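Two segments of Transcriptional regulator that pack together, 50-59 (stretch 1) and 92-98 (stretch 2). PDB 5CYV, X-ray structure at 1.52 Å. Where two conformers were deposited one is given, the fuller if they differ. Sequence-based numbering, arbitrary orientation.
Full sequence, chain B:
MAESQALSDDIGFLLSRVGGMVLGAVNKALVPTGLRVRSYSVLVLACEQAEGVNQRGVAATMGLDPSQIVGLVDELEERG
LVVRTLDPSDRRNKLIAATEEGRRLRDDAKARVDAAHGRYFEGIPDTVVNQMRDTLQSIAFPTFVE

Stretch 1, residues 50-59: AEGVNQRGVA
Stretch 2 92-98: RNKLIAA

A whole strand pairing is here condensed into a single antiparallel bridge, and the backbone beside it passes so close that glycine alone fits. Gly52 adopts phi/psi of 121/172°, a conformation in which a CB would be jammed against the carbonyl oxygen of Glu51; an ideal CB would also lie 2.9 Å from Ile96 O and 3.0 Å from Leu95 CB. Without a side chain, Gly52 CA approaches Ile96 O to 3.1 Å and Ala97 CA to 3.9 Å.

The example illustrates how a short extended segment ahead of a helix can be fastened to a strand by very few polar bonds. Stretch 2 turns a corner at Arg92 and Asn93; from Lys94 to Ala98 its backbone is extended, with phi between -72 and -120° and psi between 109 and 148°, and it ends in a strand. Val53 (-127/143°) runs antiparallel to it and pairs with Ile96, their CA atoms 5.1 Å apart. Both amides are used: Val53 N donates to Ile96 O at 2.9 Å and 160°, and Ile96 N donates to Val53 O at 2.8 Å and 171°, a nearly straight bond. On the next step Asn54 CA lies 4.8 Å from Leu95 CA.

From here stretch 1 turns into a helix. Asn54 (-72/138°, chi1 t, chi2 -47°) is its N-cap: Asn54 OD1 accepts from Arg56 N at 2.9 Å, satisfying an amide that the first turn leaves without a backbone acceptor. The helical backbone bonds follow, Val58 N to Asn54 O at 3.1 Å and Ala59 N to Gln55 O at 2.9 Å. The other end of the cap's amide faces the corner of stretch 2, with Asn54 ND2 2.7 Å from Asn93 OD1 (Asn93 chi1 t, chi2 32°). Nearby, a water accepts from Gln55 N at 2.9 Å and donates to Lys94 O at 2.8 Å, extending the link between the chains beyond the bridge.

Apolar groups fill the space around this polar frame. Leu95 (chi1 m, chi2 t) points its CA-to-CB bond toward stretch 1; its CD1 lies 3.5 Å from Glu51 O, and its CD2 3.7 Å from Asn54 N. Ile96 (chi1 m, chi2 147°, between wells) is set sideways. Its CB meets Val53 CG1 (Val53 chi1 p) at 4.2 Å, while its CD1 reaches the helix, 3.8 Å from Gln55 CA and 4.4 Å from Val58 CG2 (Val58 chi1 t). Ala97 CB sits 3.5 Å from Glu51 O. Altogether the contact buries 410 Å², counting both sides.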

ATOM      1  N   ALA B  50     -23.349 -14.551   5.474  1.00 28.15           N
ATOM      2  CA  ALA B  50     -24.275 -14.902   6.537  1.00 32.68           C
ATOM      3  C   ALA B  50     -23.756 -16.019   7.401  1.00 26.01           C
ATOM      4  O   ALA B  50     -23.874 -15.977   8.626  1.00 31.60           O
ATOM      5  CB  ALA B  50     -25.642 -15.292   5.945  1.00 35.15           C
ATOM      6  N   GLU B  51     -23.157 -17.019   6.789  1.00 29.22           N
ATOM      7  CA  GLU B  51     -22.723 -18.157   7.568  1.00 30.43           C
ATOM      8  C   GLU B  51     -21.243 -18.144   7.910  1.00 26.36           C
ATOM      9  O   GLU B  51     -20.788 -18.956   8.722  1.00 28.62           O
ATOM     10  CB  GLU B  51     -23.060 -19.444   6.823  1.00 38.73           C
ATOM     11  CG  GLU B  51     -24.560 -19.703   6.734  1.00 45.01           C
ATOM     12  CD  GLU B  51     -25.230 -19.875   8.107  1.00 54.85           C
ATOM     13  OE1 GLU B  51     -24.625 -20.506   9.007  1.00 39.37           O
ATOM     14  OE2 GLU B  51     -26.364 -19.370   8.280  1.00 58.76           O
ATOM     15  N   GLY B  52     -20.508 -17.213   7.336  1.00 24.24           N
ATOM     16  CA  GLY B  52     -19.066 -17.183   7.523  1.00 20.65           C
ATOM     17  C   GLY B  52     -18.321 -17.286   6.210  1.00 23.53           C
ATOM     18  O   GLY B  52     -18.906 -17.589   5.169  1.00 26.99           O
ATOM     19  N   VAL B  53     -17.011 -17.103   6.321  1.00 20.50           N
ATOM     20  CA  VAL B  53     -16.110 -17.074   5.176  1.00 22.57           C
ATOM     21  C   VAL B  53     -14.978 -18.079   5.396  1.00 20.80           C
ATOM     22  O   VAL B  53     -14.467 -18.272   6.508  1.00 22.94           O
ATOM     23  CB  VAL B  53     -15.527 -15.663   4.941  1.00 21.73           C
ATOM     24  CG1 VAL B  53     -14.625 -15.239   6.093  1.00 22.44           C
ATOM     25  CG2 VAL B  53     -14.769 -15.613   3.610  1.00 24.79           C
ATOM     26  N   ASN B  54     -14.593 -18.717   4.298  1.00 23.84           N
ATOM     27  CA  ASN B  54     -13.482 -19.640   4.286  1.00 26.89           C
ATOM     28  C   ASN B  54     -12.101 -19.000   4.421  1.00 26.30           C
ATOM     29  O   ASN B  54     -11.869 -17.933   3.877  1.00 23.72           O
ATOM     30  CB  ASN B  54     -13.616 -20.377   2.928  1.00 45.00           C
ATOM     31  CG  ASN B  54     -12.765 -21.590   2.801  1.00 53.24           C
ATOM     32  OD1 ASN B  54     -11.583 -21.584   3.119  1.00 52.25           O
ATOM     33  ND2 ASN B  54     -13.355 -22.649   2.263  1.00 68.43           N
ATOM     34  N   GLN B  55     -11.208 -19.587   5.206  1.00 23.58           N
ATOM     35  CA  GLN B  55      -9.850 -19.046   5.394  1.00 24.99           C
ATOM     36  C   GLN B  55      -9.141 -18.792   4.062  1.00 27.03           C
ATOM     37  O   GLN B  55      -8.411 -17.781   3.901  1.00 23.39           O
ATOM     38  CB  GLN B  55      -9.021 -20.010   6.266  1.00 27.90           C
ATOM     39  CG  GLN B  55      -7.596 -19.544   6.636  1.00 29.15           C
ATOM     40  CD  GLN B  55      -6.715 -20.697   7.109  1.00 43.12           C
ATOM     41  OE1 GLN B  55      -6.044 -21.359   6.315  1.00 46.78           O
ATOM     42  NE2 GLN B  55      -6.722 -20.943   8.405  1.00 43.52           N
ATOM     43  N   ARG B  56      -9.334 -19.694   3.111  1.00 23.67           N
ATOM     44  CA  ARG B  56      -8.643 -19.541   1.829  1.00 23.39           C
ATOM     45  C   ARG B  56      -9.165 -18.351   1.067  1.00 22.63           C
ATOM     46  O   ARG B  56      -8.376 -17.649   0.442  1.00 23.83           O
ATOM     47  CB  ARG B  56      -8.776 -20.810   1.001  1.00 23.79           C
ATOM     48  CG  ARG B  56      -7.895 -21.922   1.578  1.00 42.65           C
ATOM     49  CD  ARG B  56      -8.133 -23.238   0.832  1.00 57.88           C
ATOM     50  NE  ARG B  56      -7.539 -24.417   1.471  1.00 61.21           N
ATOM     51  CZ  ARG B  56      -6.351 -24.931   1.154  1.00 72.03           C
ATOM     52  NH1 ARG B  56      -5.615 -24.366   0.204  1.00 73.81           N
ATOM     53  NH2 ARG B  56      -5.899 -26.019   1.777  1.00 74.32           N
ATOM     54  N   GLY B  57     -10.465 -18.093   1.144  1.00 23.17           N
ATOM     55  CA  GLY B  57     -11.077 -16.912   0.550  1.00 22.35           C
ATOM     56  C   GLY B  57     -10.552 -15.625   1.166  1.00 21.76           C
ATOM     57  O   GLY B  57     -10.299 -14.618   0.442  1.00 22.04           O
ATOM     58  N   VAL B  58     -10.450 -15.619   2.484  1.00 20.06           N
ATOM     59  CA  VAL B  58      -9.912 -14.450   3.144  1.00 18.33           C
ATOM     60  C   VAL B  58      -8.484 -14.166   2.698  1.00 20.37           C
ATOM     61  O   VAL B  58      -8.128 -13.001   2.352  1.00 19.29           O
ATOM     62  CB  VAL B  58      -9.940 -14.675   4.665  1.00 19.66           C
ATOM     63  CG1 VAL B  58      -9.200 -13.526   5.384  1.00 24.08           C
ATOM     64  CG2 VAL B  58     -11.382 -14.707   5.101  1.00 23.06           C
ATOM     65  N   ALA B  59      -7.681 -15.232   2.680  1.00 19.94           N
ATOM     66  CA  ALA B  59      -6.279 -15.112   2.295  1.00 20.81           C
ATOM     67  C   ALA B  59      -6.125 -14.561   0.888  1.00 22.06           C
ATOM     68  O   ALA B  59      -5.321 -13.663   0.654  1.00 22.73           O
ATOM     69  CB  ALA B  59      -5.580 -16.500   2.402  1.00 24.41           C
ATOM     70  N   ARG B  92     -17.255 -30.290   5.969  1.00 34.64           N
ATOM     71  CA  ARG B  92     -15.825 -30.304   5.704  0.51 34.89           C
ATOM     72  C   ARG B  92     -15.310 -28.890   5.403  1.00 30.43           C
ATOM     73  O   ARG B  92     -14.109 -28.657   5.392  1.00 31.10           O
ATOM     74  CB  ARG B  92     -15.517 -31.269   4.545  0.51 37.84           C
ATOM     75  CG  ARG B  92     -16.072 -32.692   4.769  0.51 40.15           C
ATOM     76  CD  ARG B  92     -15.796 -33.619   3.578  0.51 44.38           C
ATOM     77  NE  ARG B  92     -16.601 -34.851   3.587  0.51 41.99           N
ATOM     78  CZ  ARG B  92     -16.174 -36.042   4.004  0.51 40.18           C
ATOM     79  NH1 ARG B  92     -14.943 -36.196   4.464  0.51 39.05           N
ATOM     80  NH2 ARG B  92     -16.982 -37.094   3.957  0.51 42.17           N
ATOM     81  N   ASN B  93     -16.229 -27.949   5.183  1.00 30.15           N
ATOM     82  CA  ASN B  93     -15.887 -26.567   4.858  1.00 30.09           C
ATOM     83  C   ASN B  93     -15.860 -25.759   6.155  1.00 25.06           C
ATOM     84  O   ASN B  93     -16.899 -25.400   6.696  1.00 28.80           O
ATOM     85  CB  ASN B  93     -16.901 -25.983   3.852  1.00 26.79           C
ATOM     86  CG  ASN B  93     -16.510 -24.588   3.336  1.00 25.59           C
ATOM     87  OD1 ASN B  93     -15.320 -24.272   3.200  1.00 30.15           O
ATOM     88  ND2 ASN B  93     -17.502 -23.765   3.050  1.00 29.57           N
ATOM     89  N   LYS B  94     -14.672 -25.436   6.638  1.00 28.31           N
ATOM     90  CA  LYS B  94     -14.555 -24.678   7.858  1.00 24.61           C
ATOM     91  C   LYS B  94     -14.787 -23.206   7.548  1.00 30.62           C
ATOM     92  O   LYS B  94     -14.246 -22.696   6.539  1.00 30.75           O
ATOM     93  CB  LYS B  94     -13.191 -24.883   8.485  1.00 25.87           C
ATOM     94  CG  LYS B  94     -13.033 -26.370   8.921  1.00 36.86           C
ATOM     95  CD  LYS B  94     -11.677 -26.636   9.475  1.00 46.84           C
ATOM     96  CE  LYS B  94     -11.484 -28.117   9.813  1.00 53.99           C
ATOM     97  NZ  LYS B  94     -10.076 -28.320  10.214  1.00 62.93           N
ATOM     98  N   LEU B  95     -15.621 -22.557   8.359  1.00 24.78           N
ATOM     99  CA  LEU B  95     -15.912 -21.138   8.158  1.00 23.23           C
ATOM    100  C   LEU B  95     -15.527 -20.305   9.352  1.00 27.53           C
ATOM    101  O   LEU B  95     -15.560 -20.754  10.514  1.00 23.47           O
ATOM    102  CB  LEU B  95     -17.396 -20.935   7.843  1.00 20.20           C
ATOM    103  CG  LEU B  95     -17.911 -21.612   6.581  1.00 21.54           C
ATOM    104  CD1 LEU B  95     -19.385 -21.331   6.503  1.00 26.86           C
ATOM    105  CD2 LEU B  95     -17.215 -21.119   5.267  1.00 23.60           C
ATOM    106  N   ILE B  96     -15.133 -19.073   9.072  1.00 22.25           N
ATOM    107  CA  ILE B  96     -14.915 -18.049  10.083  1.00 20.33           C
ATOM    108  C   ILE B  96     -16.174 -17.196  10.125  1.00 21.40           C
ATOM    109  O   ILE B  96     -16.505 -16.530   9.142  1.00 20.90           O
ATOM    110  CB  ILE B  96     -13.688 -17.176   9.698  1.00 20.57           C
ATOM    111  CG1 ILE B  96     -12.427 -18.039   9.543  1.00 22.73           C
ATOM    112  CG2 ILE B  96     -13.487 -16.056  10.742  1.00 22.21           C
ATOM    113  CD1 ILE B  96     -11.497 -17.478   8.468  1.00 23.62           C
ATOM    114  N   ALA B  97     -16.937 -17.335  11.200  1.00 21.06           N
ATOM    115  CA  ALA B  97     -18.244 -16.653  11.289  1.00 20.66           C
ATOM    116  C   ALA B  97     -18.244 -15.539  12.299  1.00 18.00           C
ATOM    117  O   ALA B  97     -17.833 -15.709  13.441  1.00 20.06           O
ATOM    118  CB  ALA B  97     -19.368 -17.689  11.673  1.00 22.06           C
ATOM    119  N   ALA B  98     -18.783 -14.397  11.900  1.00 20.85           N
ATOM    120  CA  ALA B  98     -18.891 -13.316  12.836  1.00 20.02           C
ATOM    121  C   ALA B  98     -19.944 -13.541  13.877  1.00 22.63           C
ATOM    122  O   ALA B  98     -21.004 -14.120  13.620  1.00 23.95           O
ATOM    123  CB  ALA B  98     -19.204 -12.024  12.069  1.00 20.24           C
TER
HETATM  124  O   HOH W   1     -22.321 -14.864  11.295  1.00 31.73           O
HETATM  125  O   HOH W   2     -11.622 -21.887   6.933  1.00 29.69           O